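Local coordinates for protein L-lysine 6-monooxygenase involved in desferrioxamine biosynthesis (PDB 5O8P) that probably catalyses the FAD- and NADPH-dependent N-hydroxylation of cadaverine, a step in desferrioxamine siderophore biosynthesis, at residues G160-P166 / M338-Y344. Residues are numbered along the deposited sequence; the frame is centred on the assembly and turned at random.
With FAD (flavin-adenine dinucleotide), chain C.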
loop_
_atom_site.group_PDB
_atom_site.type_symbol
_atom_site.label_atom_id
_atom_site.label_comp_id
_atom_site.label_asym_id
_atom_site.label_seq_id
_atom_site.Cartn_x
_atom_site.Cartn_y
_atom_site.Cartn_z
ATOM N N GLY B 160 -22.402 13.546 -25.616
ATOM C CA GLY B 160 -22.217 13.583 -24.185
ATOM C C GLY B 160 -23.462 13.988 -23.427
ATOM O O GLY B 160 -24.463 14.403 -24.031
ATOM N N PRO B 161 -23.451 13.768 -22.094
ATOM C CA PRO B 161 -24.609 14.042 -21.280
ATOM C C PRO B 161 -24.504 15.444 -20.721
ATOM O O PRO B 161 -23.440 16.047 -20.790
ATOM C CB PRO B 161 -24.491 12.991 -20.172
ATOM C CG PRO B 161 -23.021 12.778 -20.005
ATOM C CD PRO B 161 -22.343 13.255 -21.260
ATOM N N SER B 162 -25.602 15.952 -20.177
ATOM C CA SER B 162 -25.655 17.312 -19.653
ATOM C C SER B 162 -25.803 17.294 -18.136
ATOM O O SER B 162 -26.333 16.334 -17.564
ATOM C CB SER B 162 -26.824 18.063 -20.290
ATOM O OG SER B 162 -26.692 18.129 -21.702
ATOM N N ALA B 163 -25.326 18.360 -17.488
ATOM C CA ALA B 163 -25.429 18.516 -16.034
ATOM C C ALA B 163 -26.895 18.429 -15.622
ATOM O O ALA B 163 -27.774 18.906 -16.345
ATOM C CB ALA B 163 -24.855 19.848 -15.603
ATOM N N TRP B 164 -27.145 17.804 -14.475
ATOM C CA TRP B 164 -28.494 17.566 -13.982
ATOM C C TRP B 164 -28.613 17.944 -12.517
ATOM O O TRP B 164 -27.749 17.580 -11.716
ATOM C CB TRP B 164 -28.845 16.097 -14.132
ATOM C CG TRP B 164 -30.228 15.750 -13.665
ATOM C CD1 TRP B 164 -31.376 15.800 -14.393
ATOM C CD2 TRP B 164 -30.597 15.300 -12.359
ATOM N NE1 TRP B 164 -32.439 15.401 -13.627
ATOM C CE2 TRP B 164 -31.994 15.092 -12.370
ATOM C CE3 TRP B 164 -29.886 15.063 -11.173
ATOM C CZ2 TRP B 164 -32.698 14.650 -11.244
ATOM C CZ3 TRP B 164 -30.585 14.614 -10.053
ATOM C CH2 TRP B 164 -31.980 14.413 -10.100
ATOM N N SER B 165 -29.696 18.653 -12.185
ATOM C CA SER B 165 -30.069 18.972 -10.808
ATOM C C SER B 165 -31.517 18.536 -10.581
ATOM O O SER B 165 -32.285 18.490 -11.542
ATOM C CB SER B 165 -29.932 20.468 -10.553
ATOM O OG SER B 165 -28.639 20.922 -10.909
ATOM N N PRO B 166 -31.903 18.228 -9.319
ATOM C CA PRO B 166 -33.279 17.787 -9.040
ATOM C C PRO B 166 -34.337 18.763 -9.533
ATOM O O PRO B 166 -34.082 19.967 -9.574
ATOM C CB PRO B 166 -33.313 17.687 -7.506
ATOM C CG PRO B 166 -31.900 17.461 -7.110
ATOM C CD PRO B 166 -31.098 18.265 -8.083
ATOM N N MET B 338 -24.497 21.428 -5.735
ATOM C CA MET B 338 -25.331 20.355 -6.250
ATOM C C MET B 338 -24.471 19.392 -7.098
ATOM O O MET B 338 -24.311 19.565 -8.306
ATOM C CB MET B 338 -26.471 20.973 -7.057
ATOM C CG MET B 338 -27.680 20.084 -7.196
ATOM S SD MET B 338 -28.712 20.111 -5.724
ATOM C CE MET B 338 -29.451 21.739 -5.862
ATOM N N ALA B 339 -23.896 18.386 -6.442
ATOM C CA ALA B 339 -23.060 17.367 -7.102
ATOM C C ALA B 339 -23.910 16.159 -7.468
ATOM O O ALA B 339 -23.633 15.029 -7.071
ATOM C CB ALA B 339 -21.904 16.967 -6.191
ATOM N N THR B 340 -24.939 16.416 -8.256
ATOM C CA THR B 340 -25.941 15.423 -8.586
ATOM C C THR B 340 -25.692 14.778 -9.962
ATOM O O THR B 340 -26.562 14.070 -10.496
ATOM C CB THR B 340 -27.326 16.082 -8.529
ATOM O OG1 THR B 340 -27.299 17.318 -9.261
ATOM C CG2 THR B 340 -27.697 16.365 -7.072
ATOM N N GLY B 341 -24.510 15.022 -10.532
ATOM C CA GLY B 341 -24.097 14.356 -11.755
ATOM C C GLY B 341 -24.811 14.829 -13.009
ATOM O O GLY B 341 -25.289 15.961 -13.070
ATOM N N TYR B 342 -24.886 13.928 -13.994
ATOM C CA TYR B 342 -25.280 14.233 -15.366
ATOM C C TYR B 342 -26.375 13.275 -15.851
ATOM O O TYR B 342 -26.498 12.169 -15.359
ATOM C CB TYR B 342 -24.054 14.103 -16.277
ATOM C CG TYR B 342 -22.960 15.119 -16.010
ATOM C CD1 TYR B 342 -22.135 15.036 -14.892
ATOM C CD2 TYR B 342 -22.731 16.154 -16.908
ATOM C CE1 TYR B 342 -21.144 15.975 -14.661
ATOM C CE2 TYR B 342 -21.721 17.084 -16.703
ATOM C CZ TYR B 342 -20.928 16.996 -15.575
ATOM O OH TYR B 342 -19.930 17.930 -15.360
ATOM N N HIS B 343 -27.160 13.706 -16.828
ATOM C CA HIS B 343 -28.182 12.862 -17.464
ATOM C C HIS B 343 -28.077 13.038 -18.975
ATOM O O HIS B 343 -27.821 14.155 -19.428
ATOM C CB HIS B 343 -29.574 13.261 -16.931
ATOM C CG HIS B 343 -30.735 12.646 -17.651
ATOM N ND1 HIS B 343 -30.939 11.281 -17.722
ATOM C CD2 HIS B 343 -31.793 13.220 -18.274
ATOM C CE1 HIS B 343 -32.060 11.042 -18.381
ATOM N NE2 HIS B 343 -32.596 12.201 -18.729
ATOM N N TYR B 344 -28.185 11.961 -19.761
ATOM C CA TYR B 344 -28.254 12.108 -21.222
ATOM C C TYR B 344 -29.694 12.324 -21.638
ATOM O O TYR B 344 -30.582 11.625 -21.179
ATOM C CB TYR B 344 -27.673 10.897 -21.979
ATOM C CG TYR B 344 -27.747 11.036 -23.513
ATOM C CD1 TYR B 344 -28.880 10.626 -24.233
ATOM C CD2 TYR B 344 -26.673 11.569 -24.242
ATOM C CE1 TYR B 344 -28.946 10.757 -25.625
ATOM C CE2 TYR B 344 -26.733 11.709 -25.630
ATOM C CZ TYR B 344 -27.870 11.307 -26.314
ATOM O OH TYR B 344 -27.919 11.436 -27.682
HETATM P PA FAD C . -18.191 15.198 -23.404
HETATM O O1A FAD C . -17.165 16.044 -22.674
HETATM O O2A FAD C . -19.640 15.266 -22.984
HETATM O O5B FAD C . -18.050 15.607 -24.961
HETATM C C5B FAD C . -19.142 16.098 -25.731
HETATM C C4B FAD C . -18.740 17.201 -26.702
HETATM O O4B FAD C . -19.750 17.330 -27.715
HETATM C C3B FAD C . -18.633 18.565 -26.028
HETATM O O3B FAD C . -17.408 19.188 -26.439
HETATM C C2B FAD C . -19.887 19.315 -26.476
HETATM O O2B FAD C . -19.714 20.732 -26.591
HETATM C C1B FAD C . -20.157 18.700 -27.835
HETATM N N9A FAD C . -21.540 18.855 -28.364
HETATM C C8A FAD C . -22.715 18.577 -27.763
HETATM N N7A FAD C . -23.755 18.859 -28.598
HETATM C C5A FAD C . -23.242 19.324 -29.757
HETATM C C6A FAD C . -23.760 19.811 -31.066
HETATM N N6A FAD C . -25.090 19.860 -31.318
HETATM N N1A FAD C . -22.859 20.203 -32.005
HETATM C C2A FAD C . -21.528 20.168 -31.781
HETATM N N3A FAD C . -20.995 19.747 -30.618
HETATM C C4A FAD C . -21.781 19.318 -29.592
HETATM N N1 FAD C . -14.672 8.393 -16.579
HETATM C C2 FAD C . -13.571 7.610 -16.435
HETATM O O2 FAD C . -13.565 6.492 -16.998
HETATM N N3 FAD C . -12.492 8.003 -15.721
HETATM C C4 FAD C . -12.447 9.195 -15.098
HETATM O O4 FAD C . -11.444 9.532 -14.440
HETATM C C4X FAD C . -13.612 10.109 -15.206
HETATM N N5 FAD C . -13.627 11.320 -14.608
HETATM C C5X FAD C . -14.707 12.129 -14.724
HETATM C C6 FAD C . -14.668 13.365 -14.083
HETATM C C7 FAD C . -15.740 14.251 -14.158
HETATM C C7M FAD C . -15.674 15.584 -13.453
HETATM C C8 FAD C . -16.949 13.861 -14.940
HETATM C C8M FAD C . -18.121 14.799 -15.036
HETATM C C9 FAD C . -17.000 12.623 -15.582
HETATM C C9A FAD C . -15.924 11.718 -15.516
HETATM N N10 FAD C . -15.927 10.436 -16.164
HETATM C C10 FAD C . -14.771 9.621 -16.007
HETATM C "C1'" FAD C . -17.060 9.920 -16.980
HETATM C "C2'" FAD C . -16.882 10.202 -18.491
HETATM O "O2'" FAD C . -15.547 9.856 -18.914
HETATM C "C3'" FAD C . -17.189 11.657 -18.894
HETATM O "O3'" FAD C . -18.550 11.989 -18.579
HETATM C "C4'" FAD C . -16.951 11.940 -20.383
HETATM O "O4'" FAD C . -16.664 13.332 -20.564
HETATM C "C5'" FAD C . -18.147 11.569 -21.256
HETATM O "O5'" FAD C . -17.697 11.351 -22.594
HETATM P P FAD C . -18.262 12.242 -23.799
HETATM O O1P FAD C . -17.547 11.822 -25.066
HETATM O O2P FAD C . -19.754 12.092 -23.690
HETATM O O3P FAD C . -17.659 13.664 -23.283
#
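Pro161 packs on two tyrosines: its CB lies 4.1 Å from CB of Tyr342 and 4.2 Å from CB of Tyr344. The Tyr342 ring reaches the flavin, with its CE1 3.3 Å from C8M of FAD. Gly160 meets the pyrophosphate; its CA is 2.9 Å from FAD O2P, and a side chain here would clash with FAD O2A. At the other end, Pro166 CD touches Met338 SD at 3.8 Å. The Trp164 side chain packs beside Thr340 and His343: its CE3 is 3.8 Å from CB of Thr340 and its CD1 is 4.0 Å from CB of His343.

Backbone bonds join the segments as a short antiparallel ladder. Ser162 and His343 form the hydrogen-bonded pair: Ser162 N to His343 O is 3.0 Å, and His343 N to Ser162 O is 2.9 Å. Trp164 N continues the ladder to Gly341 O at 3.0 Å. The hydroxyl OG1 of Thr340 then donates to Trp164 O at 2.5 Å.

The two-stranded ribbon links the FAD-binding and NADP-binding parts, as in related two-dinucleotide-binding flavoproteins. Gly160 follows strand 155-157 of the FAD-side sheet. Met338 ends strand 335-338 of the parallel, Rossmann-type sheet, between strands 177-178 and 194-198.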